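Local coordinates for protein hypothetical bacterial 6-phosphogluconolactonase (Bacteroides fragilis, PDB 3SCY) that is a seven-bladed beta-propeller of the lactonase family that probably hydrolyses 6-phosphogluconolactone, at residues S145-C159 and L170-F182. Residues are numbered along the deposited sequence; the frame is centred on the assembly and turned at random.
Sequences SGPDKERQTMPHLHC and LADDLGTDQIHKF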
ATOM      1  N   SER A 145     -20.750   7.184   7.873  1.00 33.74           N
ATOM      2  CA  SER A 145     -20.452   8.231   6.898  1.00 32.83           C
ATOM      3  C   SER A 145     -19.610   9.308   7.560  1.00 36.73           C
ATOM      4  O   SER A 145     -19.354   9.262   8.768  1.00 38.08           O
ATOM      5  CB  SER A 145     -21.746   8.817   6.328  1.00 36.26           C
ATOM      6  OG  SER A 145     -22.560   9.323   7.369  1.00 41.13           O
ATOM      7  N   GLY A 146     -19.181  10.263   6.763  1.00 33.08           N
ATOM      8  CA  GLY A 146     -18.385  11.389   7.223  1.00 31.70           C
ATOM      9  C   GLY A 146     -18.929  12.681   6.657  1.00 35.34           C
ATOM     10  O   GLY A 146     -19.929  12.663   5.936  1.00 36.79           O
ATOM     11  N   PRO A 147     -18.274  13.813   6.944  1.00 31.09           N
ATOM     12  CA  PRO A 147     -18.824  15.115   6.503  1.00 32.26           C
ATOM     13  C   PRO A 147     -18.665  15.441   5.017  1.00 36.22           C
ATOM     14  O   PRO A 147     -19.493  16.200   4.508  1.00 36.45           O
ATOM     15  CB  PRO A 147     -18.056  16.131   7.345  1.00 34.12           C
ATOM     16  CG  PRO A 147     -16.799  15.442   7.725  1.00 34.86           C
ATOM     17  CD  PRO A 147     -17.113  13.988   7.843  1.00 31.05           C
ATOM     18  N   ASP A 148     -17.599  14.942   4.329  1.00 32.53           N
ATOM     19  CA  ASP A 148     -17.407  15.261   2.899  1.00 32.02           C
ATOM     20  C   ASP A 148     -18.604  14.748   2.107  1.00 38.23           C
ATOM     21  O   ASP A 148     -18.882  13.546   2.114  1.00 38.25           O
ATOM     22  CB  ASP A 148     -16.084  14.706   2.345  1.00 31.47           C
ATOM     23  CG  ASP A 148     -15.707  15.248   0.977  1.00 34.65           C
ATOM     24  OD1 ASP A 148     -16.429  14.948  -0.009  1.00 36.50           O
ATOM     25  OD2 ASP A 148     -14.684  15.947   0.882  1.00 39.43           O
ATOM     26  N   LYS A 149     -19.362  15.685   1.498  1.00 37.29           N
ATOM     27  CA  LYS A 149     -20.608  15.382   0.796  1.00 38.91           C
ATOM     28  C   LYS A 149     -20.478  14.406  -0.378  1.00 41.30           C
ATOM     29  O   LYS A 149     -21.426  13.668  -0.622  1.00 42.12           O
ATOM     30  CB  LYS A 149     -21.293  16.667   0.308  1.00 43.04           C
ATOM     31  CG  LYS A 149     -22.464  17.086   1.195  1.00 61.06           C
ATOM     32  CD  LYS A 149     -23.238  18.275   0.631  1.00 73.75           C
ATOM     33  CE  LYS A 149     -24.407  17.858  -0.231  1.00 87.00           C
ATOM     34  NZ  LYS A 149     -25.078  19.026  -0.857  1.00100.58           N
ATOM     35  N   GLU A 150     -19.350  14.408  -1.101  1.00 37.35           N
ATOM     36  CA  GLU A 150     -19.156  13.519  -2.250  1.00 37.03           C
ATOM     37  C   GLU A 150     -18.265  12.317  -1.936  1.00 38.76           C
ATOM     38  O   GLU A 150     -18.405  11.269  -2.575  1.00 37.54           O
ATOM     39  CB  GLU A 150     -18.550  14.297  -3.426  1.00 38.66           C
ATOM     40  CG  GLU A 150     -19.587  14.871  -4.381  1.00 52.64           C
ATOM     41  CD  GLU A 150     -20.451  16.001  -3.852  1.00 80.53           C
ATOM     42  OE1 GLU A 150     -21.695  15.896  -3.963  1.00 83.24           O
ATOM     43  OE2 GLU A 150     -19.890  16.998  -3.343  1.00 80.70           O
ATOM     44  N   ARG A 151     -17.337  12.464  -0.984  1.00 32.30           N
ATOM     45  CA  ARG A 151     -16.409  11.379  -0.714  1.00 31.88           C
ATOM     46  C   ARG A 151     -16.703  10.512   0.511  1.00 35.65           C
ATOM     47  O   ARG A 151     -16.134   9.421   0.593  1.00 35.99           O
ATOM     48  CB  ARG A 151     -14.990  11.961  -0.582  1.00 31.62           C
ATOM     49  CG  ARG A 151     -14.456  12.652  -1.848  1.00 38.75           C
ATOM     50  CD  ARG A 151     -14.232  11.715  -3.036  1.00 41.20           C
ATOM     51  NE  ARG A 151     -13.467  10.500  -2.701  1.00 35.58           N
ATOM     52  CZ  ARG A 151     -12.139  10.409  -2.710  1.00 48.28           C
ATOM     53  NH1 ARG A 151     -11.395  11.466  -3.015  1.00 37.41           N
ATOM     54  NH2 ARG A 151     -11.545   9.259  -2.414  1.00 38.47           N
ATOM     55  N   GLN A 152     -17.561  10.957   1.446  1.00 31.90           N
ATOM     56  CA  GLN A 152     -17.794  10.199   2.686  1.00 29.47           C
ATOM     57  C   GLN A 152     -19.281   9.905   2.931  1.00 34.79           C
ATOM     58  O   GLN A 152     -19.756  10.026   4.057  1.00 35.21           O
ATOM     59  CB  GLN A 152     -17.183  10.965   3.879  1.00 29.22           C
ATOM     60  CG  GLN A 152     -15.682  11.251   3.733  1.00 24.80           C
ATOM     61  CD  GLN A 152     -15.099  11.976   4.921  1.00 31.84           C
ATOM     62  OE1 GLN A 152     -15.467  13.118   5.230  1.00 28.72           O
ATOM     63  NE2 GLN A 152     -14.168  11.335   5.613  1.00 27.27           N
ATOM     64  N   THR A 153     -19.993   9.458   1.887  1.00 32.51           N
ATOM     65  CA  THR A 153     -21.429   9.140   1.963  1.00 34.64           C
ATOM     66  C   THR A 153     -21.640   7.745   2.559  1.00 37.41           C
ATOM     67  O   THR A 153     -22.764   7.381   2.899  1.00 37.64           O
ATOM     68  CB  THR A 153     -22.061   9.225   0.560  1.00 43.94           C
ATOM     69  OG1 THR A 153     -21.492   8.209  -0.265  1.00 42.39           O
ATOM     70  CG2 THR A 153     -21.851  10.580  -0.095  1.00 40.63           C
HETATM   71  N   MSE A 154     -20.545   6.967   2.677  1.00 34.61           N
HETATM   72  CA  MSE A 154     -20.555   5.577   3.138  1.00 33.63           C
HETATM   73  C   MSE A 154     -19.153   5.153   3.528  1.00 31.60           C
HETATM   74  O   MSE A 154     -18.201   5.842   3.152  1.00 29.91           O
HETATM   75  CB  MSE A 154     -21.064   4.647   2.004  1.00 36.95           C
HETATM   76  CG  MSE A 154     -20.324   4.856   0.686  1.00 45.07           C
HETATM   77 SE   MSE A 154     -20.755   3.637  -0.760  0.75 55.91          SE
HETATM   78  CE  MSE A 154     -22.709   3.519  -0.573  1.00 55.38           C
ATOM     79  N   PRO A 155     -18.964   3.982   4.172  1.00 27.36           N
ATOM     80  CA  PRO A 155     -17.588   3.529   4.435  1.00 25.18           C
ATOM     81  C   PRO A 155     -16.844   3.257   3.118  1.00 28.43           C
ATOM     82  O   PRO A 155     -17.453   2.868   2.112  1.00 28.30           O
ATOM     83  CB  PRO A 155     -17.782   2.240   5.248  1.00 27.37           C
ATOM     84  CG  PRO A 155     -19.172   2.345   5.794  1.00 32.16           C
ATOM     85  CD  PRO A 155     -19.948   3.017   4.708  1.00 28.52           C
ATOM     86  N   HIS A 156     -15.549   3.538   3.107  1.00 24.38           N
ATOM     87  CA  HIS A 156     -14.673   3.285   1.967  1.00 23.09           C
ATOM     88  C   HIS A 156     -13.408   2.722   2.544  1.00 24.49           C
ATOM     89  O   HIS A 156     -12.640   3.451   3.159  1.00 23.75           O
ATOM     90  CB  HIS A 156     -14.428   4.571   1.161  1.00 24.28           C
ATOM     91  CG  HIS A 156     -15.631   5.104   0.429  1.00 28.46           C
ATOM     92  ND1 HIS A 156     -16.239   4.384  -0.584  1.00 30.64           N
ATOM     93  CD2 HIS A 156     -16.260   6.302   0.548  1.00 30.94           C
ATOM     94  CE1 HIS A 156     -17.242   5.144  -1.020  1.00 31.93           C
ATOM     95  NE2 HIS A 156     -17.299   6.301  -0.366  1.00 32.55           N
ATOM     96  N   LEU A 157     -13.214   1.420   2.414  1.00 20.69           N
ATOM     97  CA  LEU A 157     -12.069   0.767   3.029  1.00 19.08           C
ATOM     98  C   LEU A 157     -10.874   0.840   2.095  1.00 21.49           C
ATOM     99  O   LEU A 157     -10.967   0.452   0.938  1.00 20.41           O
ATOM    100  CB  LEU A 157     -12.458  -0.669   3.422  1.00 19.52           C
ATOM    101  CG  LEU A 157     -13.107  -0.825   4.818  1.00 22.15           C
ATOM    102  CD1 LEU A 157     -12.043  -0.763   5.900  1.00 21.18           C
ATOM    103  CD2 LEU A 157     -14.228   0.216   5.082  1.00 23.29           C
ATOM    104  N   HIS A 158      -9.754   1.401   2.584  1.00 18.52           N
ATOM    105  CA  HIS A 158      -8.628   1.709   1.714  1.00 18.72           C
ATOM    106  C   HIS A 158      -7.310   1.092   2.090  1.00 20.22           C
ATOM    107  O   HIS A 158      -6.358   1.200   1.304  1.00 19.33           O
ATOM    108  CB  HIS A 158      -8.428   3.239   1.649  1.00 19.78           C
ATOM    109  CG  HIS A 158      -8.115   3.733   0.271  1.00 22.56           C
ATOM    110  ND1 HIS A 158      -7.144   3.134  -0.516  1.00 24.26           N
ATOM    111  CD2 HIS A 158      -8.656   4.767  -0.412  1.00 24.83           C
ATOM    112  CE1 HIS A 158      -7.171   3.787  -1.671  1.00 24.10           C
ATOM    113  NE2 HIS A 158      -8.036   4.799  -1.636  1.00 25.23           N
ATOM    114  N   CYS A 159      -7.228   0.451   3.267  1.00 16.44           N
ATOM    115  CA  CYS A 159      -5.993  -0.136   3.722  1.00 16.04           C
ATOM    116  C   CYS A 159      -6.293  -1.174   4.760  1.00 19.13           C
ATOM    117  O   CYS A 159      -7.253  -1.017   5.515  1.00 19.49           O
ATOM    118  CB  CYS A 159      -5.075   0.949   4.285  1.00 16.27           C
ATOM    119  SG  CYS A 159      -3.362   0.417   4.568  1.00 18.24           S
ATOM    120  N   LEU A 170      -5.539  -3.600  11.393  1.00 17.92           N
ATOM    121  CA  LEU A 170      -6.090  -2.245  11.384  1.00 17.46           C
ATOM    122  C   LEU A 170      -6.556  -1.916   9.987  1.00 19.01           C
ATOM    123  O   LEU A 170      -5.817  -2.151   9.020  1.00 18.33           O
ATOM    124  CB  LEU A 170      -5.070  -1.232  11.901  1.00 17.79           C
ATOM    125  CG  LEU A 170      -4.533  -1.495  13.317  1.00 21.52           C
ATOM    126  CD1 LEU A 170      -3.559  -0.429  13.715  1.00 21.52           C
ATOM    127  CD2 LEU A 170      -5.661  -1.502  14.368  1.00 25.34           C
ATOM    128  N   ALA A 171      -7.795  -1.446   9.846  1.00 17.98           N
ATOM    129  CA  ALA A 171      -8.364  -1.183   8.538  1.00 17.32           C
ATOM    130  C   ALA A 171      -8.778   0.276   8.413  1.00 19.96           C
ATOM    131  O   ALA A 171      -9.668   0.737   9.149  1.00 20.35           O
ATOM    132  CB  ALA A 171      -9.552  -2.107   8.314  1.00 19.52           C
ATOM    133  N   ASP A 172      -8.146   1.004   7.471  1.00 18.11           N
ATOM    134  CA  ASP A 172      -8.428   2.437   7.295  1.00 16.98           C
ATOM    135  C   ASP A 172      -9.699   2.648   6.530  1.00 21.56           C
ATOM    136  O   ASP A 172      -9.857   2.096   5.428  1.00 19.54           O
ATOM    137  CB  ASP A 172      -7.278   3.122   6.536  1.00 17.72           C
ATOM    138  CG  ASP A 172      -5.952   3.167   7.251  1.00 21.73           C
ATOM    139  OD1 ASP A 172      -5.923   2.896   8.466  1.00 22.80           O
ATOM    140  OD2 ASP A 172      -4.931   3.516   6.592  1.00 23.25           O
ATOM    141  N   ASP A 173     -10.577   3.489   7.074  1.00 19.38           N
ATOM    142  CA  ASP A 173     -11.857   3.769   6.455  1.00 20.14           C
ATOM    143  C   ASP A 173     -11.950   5.239   6.106  1.00 23.31           C
ATOM    144  O   ASP A 173     -12.264   6.098   6.945  1.00 22.18           O
ATOM    145  CB  ASP A 173     -12.977   3.327   7.381  1.00 20.68           C
ATOM    146  CG  ASP A 173     -14.398   3.488   6.865  1.00 27.12           C
ATOM    147  OD1 ASP A 173     -14.590   4.152   5.815  1.00 23.64           O
ATOM    148  OD2 ASP A 173     -15.314   2.952   7.508  1.00 27.44           O
ATOM    149  N   LEU A 174     -11.724   5.516   4.820  1.00 20.62           N
ATOM    150  CA  LEU A 174     -11.742   6.870   4.286  1.00 20.96           C
ATOM    151  C   LEU A 174     -13.113   7.510   4.457  1.00 25.81           C
ATOM    152  O   LEU A 174     -13.207   8.722   4.702  1.00 25.03           O
ATOM    153  CB  LEU A 174     -11.304   6.836   2.797  1.00 21.11           C
ATOM    154  CG  LEU A 174     -11.349   8.177   1.993  1.00 24.94           C
ATOM    155  CD1 LEU A 174     -10.261   8.196   0.926  1.00 26.34           C
ATOM    156  CD2 LEU A 174     -12.750   8.421   1.345  1.00 29.10           C
ATOM    157  N   GLY A 175     -14.165   6.701   4.338  1.00 22.52           N
ATOM    158  CA  GLY A 175     -15.520   7.214   4.420  1.00 24.38           C
ATOM    159  C   GLY A 175     -16.023   7.610   5.789  1.00 28.32           C
ATOM    160  O   GLY A 175     -16.916   8.455   5.881  1.00 29.10           O
ATOM    161  N   THR A 176     -15.500   6.986   6.856  1.00 24.16           N
ATOM    162  CA  THR A 176     -16.029   7.284   8.193  1.00 24.90           C
ATOM    163  C   THR A 176     -14.983   7.884   9.137  1.00 26.77           C
ATOM    164  O   THR A 176     -15.286   8.035  10.322  1.00 27.27           O
ATOM    165  CB  THR A 176     -16.655   6.029   8.819  1.00 28.91           C
ATOM    166  OG1 THR A 176     -15.615   5.106   9.141  1.00 26.86           O
ATOM    167  CG2 THR A 176     -17.690   5.377   7.915  1.00 29.20           C
ATOM    168  N   ASP A 177     -13.767   8.221   8.632  1.00 22.77           N
ATOM    169  CA  ASP A 177     -12.703   8.821   9.464  1.00 21.98           C
ATOM    170  C   ASP A 177     -12.330   7.904  10.641  1.00 23.77           C
ATOM    171  O   ASP A 177     -12.093   8.374  11.749  1.00 24.98           O
ATOM    172  CB  ASP A 177     -13.118  10.227   9.962  1.00 24.36           C
ATOM    173  CG  ASP A 177     -13.217  11.203   8.812  1.00 28.51           C
ATOM    174  OD1 ASP A 177     -12.282  11.237   7.982  1.00 28.22           O
ATOM    175  OD2 ASP A 177     -14.229  11.923   8.733  1.00 32.56           O
ATOM    176  N   GLN A 178     -12.258   6.613  10.385  1.00 21.46           N
ATOM    177  CA  GLN A 178     -11.918   5.635  11.411  1.00 22.21           C
ATOM    178  C   GLN A 178     -10.887   4.651  10.931  1.00 23.97           C
ATOM    179  O   GLN A 178     -10.766   4.398   9.738  1.00 21.53           O
ATOM    180  CB  GLN A 178     -13.168   4.843  11.862  1.00 24.22           C
ATOM    181  CG  GLN A 178     -14.182   5.663  12.648  1.00 27.20           C
ATOM    182  CD  GLN A 178     -15.416   4.850  12.947  1.00 38.13           C
ATOM    183  OE1 GLN A 178     -16.153   4.420  12.054  1.00 32.80           O
ATOM    184  NE2 GLN A 178     -15.680   4.649  14.217  1.00 34.25           N
ATOM    185  N   ILE A 179     -10.148   4.091  11.878  1.00 21.97           N
ATOM    186  CA  ILE A 179      -9.261   2.960  11.703  1.00 20.41           C
ATOM    187  C   ILE A 179      -9.925   1.838  12.514  1.00 23.50           C
ATOM    188  O   ILE A 179      -9.931   1.897  13.747  1.00 24.74           O
ATOM    189  CB  ILE A 179      -7.802   3.223  12.127  1.00 22.44           C
ATOM    190  CG1 ILE A 179      -7.206   4.423  11.343  1.00 22.97           C
ATOM    191  CG2 ILE A 179      -6.959   1.947  11.909  1.00 22.14           C
ATOM    192  CD1 ILE A 179      -5.915   5.037  11.985  1.00 29.79           C
ATOM    193  N   HIS A 180     -10.522   0.864  11.824  1.00 19.64           N
ATOM    194  CA  HIS A 180     -11.187  -0.278  12.456  1.00 19.63           C
ATOM    195  C   HIS A 180     -10.140  -1.261  12.989  1.00 22.20           C
ATOM    196  O   HIS A 180      -9.106  -1.460  12.354  1.00 22.00           O
ATOM    197  CB  HIS A 180     -12.134  -0.957  11.465  1.00 19.64           C
ATOM    198  CG  HIS A 180     -13.164  -0.022  10.930  1.00 22.71           C
ATOM    199  ND1 HIS A 180     -14.301   0.308  11.668  1.00 25.07           N
ATOM    200  CD2 HIS A 180     -13.214   0.607   9.734  1.00 23.26           C
ATOM    201  CE1 HIS A 180     -14.981   1.155  10.907  1.00 24.61           C
ATOM    202  NE2 HIS A 180     -14.378   1.355   9.731  1.00 24.71           N
ATOM    203  N   LYS A 181     -10.391  -1.836  14.181  1.00 18.83           N
ATOM    204  CA  LYS A 181      -9.458  -2.749  14.826  1.00 18.53           C
ATOM    205  C   LYS A 181     -10.039  -4.161  14.962  1.00 22.58           C
ATOM    206  O   LYS A 181     -11.178  -4.335  15.429  1.00 22.67           O
ATOM    207  CB  LYS A 181      -9.092  -2.199  16.219  1.00 20.39           C
ATOM    208  CG  LYS A 181      -8.056  -3.048  16.961  1.00 23.35           C
ATOM    209  CD  LYS A 181      -7.805  -2.545  18.380  1.00 24.89           C
ATOM    210  CE  LYS A 181      -7.069  -3.586  19.193  1.00 27.28           C
ATOM    211  NZ  LYS A 181      -6.767  -3.075  20.560  1.00 26.18           N
ATOM    212  N   PHE A 182      -9.233  -5.165  14.585  1.00 20.08           N
ATOM    213  CA  PHE A 182      -9.578  -6.567  14.719  1.00 20.10           C
ATOM    214  C   PHE A 182      -8.474  -7.325  15.394  1.00 24.14           C
ATOM    215  O   PHE A 182      -7.285  -7.033  15.202  1.00 22.51           O
ATOM    216  CB  PHE A 182      -9.848  -7.195  13.347  1.00 20.67           C
ATOM    217  CG  PHE A 182     -11.017  -6.580  12.624  1.00 21.46           C
ATOM    218  CD1 PHE A 182     -10.850  -5.449  11.831  1.00 22.31           C
ATOM    219  CD2 PHE A 182     -12.295  -7.104  12.770  1.00 23.30           C
ATOM    220  CE1 PHE A 182     -11.941  -4.868  11.178  1.00 23.26           C
ATOM    221  CE2 PHE A 182     -13.387  -6.514  12.134  1.00 25.91           C
ATOM    222  CZ  PHE A 182     -13.204  -5.395  11.349  1.00 24.01           C
TER
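D173 and H156 meet where the loop 145-156 enters the innermost strand of a beta-propeller blade, and the site illustrates how one buried carboxylate can tie a loop to a beta turn. With CG anti to the backbone N (chi1 -177°), D173 turns its carboxylate back toward the loop. H156 N reaches D173 OD1 at 2.9 Å, from above the carboxylate plane, while H180 NE2 meets the anti lone pair of D173 OD2 almost straight and in its own ring plane. Held by both oxygens, the carboxylate has little freedom to rotate. L157 CD2 packs on D173 CG at 3.7 Å, its partner branch CD1 lies against A171 CB, and P155 CB approaches D173 OD2. Main-chain bonds from L174 N to H156 O and from H158 N to D172 O join the loop and strand 157-159 to D172 and L174; the turn from D173 closes in a G1 beta bulge, where D177 and Q178 face D173. At the turn, L174 CD1 lies between R151 NH2, 3.7 Å away and also bonded to Y117, and H158 CD2, while L174 CD2 rests against R151 O. Q152 runs extended beyond CG across D177, whose carboxylate, also bonded by G210 N and G212 N, stands 74° from the Q152 amide. The weak bond from Q152 NE2 to D177 OD1 contrasts with the other bond of that amide nitrogen: Q152 NE2 donates to L174 O at 2.9 Å, nearly linear at 174° and within the amide plane.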